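Local coordinates for chemotaxis protein cheA (Thermotoga maritima, PDB 1TQG) that serves as the phosphotransfer domain of a chemotaxis histidine kinase, probably carrying the phosphoryl group on a histidine for relay to response regulators, at residues Glu40-Leu45 and Ile70-Arg75. Numbering follows the deposited sequence. Where two conformers were deposited one is given.
Sequences EAFRAL and ILDKAR
Phe42 and Arg75 form a cation-pi stack between helix 35-55 and helix 58-75, whose local axes pass 9.0 Å apart, roughly antiparallel at 149°. The guanidinium lies almost flat over one ring face, Arg75 CZ 4.4 Å from the Phe42 ring centroid and NE above the centre. With Arg75 CG between backbone N and carbonyl carbon (chi1 85°), the extended chain descends onto the ring face, CD and NE making the contact.

In the Asp72 conformer described, which may not be the only state, a salt bridge within helix 58-75 probably steadies this cation: Arg75 NE donates to Asp72 OD1 at 2.7 Å, on the anti side and out of the carboxylate plane. The carboxylate approaches the ring obliquely, Asp72 CG 3.6 Å from Phe42 CE1.

Apolar packing fills the inner side. Leu71 reaches between Ala41 and Leu45, its CD1 3.7 Å from Ala41 CB and its CD2 equally close to Leu45 CD1, while its CB packs on Phe42 CB. Leu21 of helix 3-30 and Ile89 of helix 83-103 extend this layer into the four-helix Hpt bundle.

No hydrogen bond joins the segments; exposed Arg75, its charge probably offset in this conformer, stacks outside a buried apolar layer.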
# COMPACT_ATOMS: atom_id res chain seq x y z
N GLU A 40 -5.03 -0.37 -9.67
CA GLU A 40 -5.29 -1.27 -8.56
C GLU A 40 -4.36 -1.03 -7.39
O GLU A 40 -4.75 -1.04 -6.22
CB GLU A 40 -5.10 -2.73 -8.96
CG GLU A 40 -6.12 -3.37 -9.80
CD GLU A 40 -5.87 -4.83 -10.10
OE1 GLU A 40 -5.09 -5.62 -9.52
OE2 GLU A 40 -6.55 -5.18 -11.06
N ALA A 41 -3.10 -0.91 -7.74
CA ALA A 41 -2.13 -0.64 -6.69
C ALA A 41 -2.34 0.72 -6.06
O ALA A 41 -2.28 0.80 -4.79
CB ALA A 41 -0.73 -0.73 -7.30
N PHE A 42 -2.57 1.75 -6.86
CA PHE A 42 -2.90 3.04 -6.31
C PHE A 42 -4.07 2.97 -5.30
O PHE A 42 -3.99 3.52 -4.22
CB PHE A 42 -3.20 4.02 -7.49
CG PHE A 42 -3.74 5.34 -6.96
CD1 PHE A 42 -2.89 6.28 -6.39
CD2 PHE A 42 -5.08 5.57 -6.98
CE1 PHE A 42 -3.39 7.42 -5.81
CE2 PHE A 42 -5.60 6.72 -6.39
CZ PHE A 42 -4.73 7.64 -5.80
N ARG A 43 -5.15 2.28 -5.69
CA ARG A 43 -6.35 2.23 -4.89
C ARG A 43 -6.12 1.57 -3.52
O ARG A 43 -6.61 2.02 -2.49
CB ARG A 43 -7.49 1.49 -5.56
CG ARG A 43 -7.96 2.24 -6.80
CD ARG A 43 -9.22 1.62 -7.31
NE ARG A 43 -9.04 0.40 -8.04
CZ ARG A 43 -8.90 0.22 -9.37
NH1 ARG A 43 -8.84 1.22 -10.24
NH2 ARG A 43 -8.77 -1.03 -9.82
N ALA A 44 -5.31 0.49 -3.56
CA ALA A 44 -5.01 -0.20 -2.29
C ALA A 44 -4.19 0.69 -1.38
O ALA A 44 -4.45 0.78 -0.20
CB ALA A 44 -4.27 -1.50 -2.62
N LEU A 45 -3.17 1.37 -1.93
CA LEU A 45 -2.36 2.28 -1.12
C LEU A 45 -3.18 3.41 -0.59
O LEU A 45 -2.96 3.87 0.55
CB LEU A 45 -1.16 2.79 -1.94
CG LEU A 45 -0.08 1.74 -2.18
CD1 LEU A 45 0.78 2.19 -3.36
CD2 LEU A 45 0.70 1.46 -0.94
N ILE A 70 3.90 7.71 -5.89
CA ILE A 70 4.61 7.00 -6.98
C ILE A 70 3.57 6.42 -7.94
O ILE A 70 3.68 6.66 -9.15
CB ILE A 70 5.52 5.95 -6.41
CG1 ILE A 70 6.60 6.53 -5.48
CG2 ILE A 70 6.14 5.16 -7.56
CD1 ILE A 70 7.35 5.45 -4.70
N LEU A 71 2.59 5.68 -7.42
CA LEU A 71 1.61 5.07 -8.30
C LEU A 71 0.72 6.07 -8.97
O LEU A 71 0.29 5.83 -10.11
CB LEU A 71 0.74 4.00 -7.58
CG LEU A 71 1.34 2.63 -7.32
CD1 LEU A 71 1.52 1.84 -8.63
CD2 LEU A 71 2.64 2.68 -6.57
N ASP A 72 0.49 7.21 -8.33
CA ASP A 72 -0.30 8.27 -8.94
C ASP A 72 0.42 8.91 -10.10
O ASP A 72 -0.15 9.17 -11.16
CB ASP A 72 -0.62 9.25 -7.82
CG ASP A 72 -1.96 9.94 -7.96
OD1 ASP A 72 -2.73 9.69 -8.90
OD2 ASP A 72 -2.25 10.75 -7.06
N LYS A 73 1.72 9.15 -9.92
CA LYS A 73 2.54 9.62 -11.07
C LYS A 73 2.46 8.60 -12.19
O LYS A 73 2.28 8.96 -13.36
CB LYS A 73 3.94 9.91 -10.59
CG LYS A 73 4.09 11.17 -9.71
CD LYS A 73 5.56 11.31 -9.30
CE LYS A 73 5.76 12.56 -8.48
NZ LYS A 73 6.91 12.45 -7.55
N ALA A 74 2.56 7.32 -11.87
CA ALA A 74 2.60 6.31 -12.91
C ALA A 74 1.25 6.22 -13.62
O ALA A 74 1.17 6.05 -14.82
CB ALA A 74 2.99 4.99 -12.30
N ARG A 75 0.12 6.36 -12.86
CA ARG A 75 -1.19 6.21 -13.50
C ARG A 75 -1.47 7.41 -14.43
O ARG A 75 -2.29 7.30 -15.33
CB ARG A 75 -2.28 5.90 -12.46
CG ARG A 75 -2.84 7.15 -11.81
CD ARG A 75 -3.79 6.72 -10.72
NE ARG A 75 -4.35 7.83 -10.02
CZ ARG A 75 -5.56 8.39 -10.17
NH1 ARG A 75 -6.44 7.95 -11.01
NH2 ARG A 75 -5.89 9.43 -9.38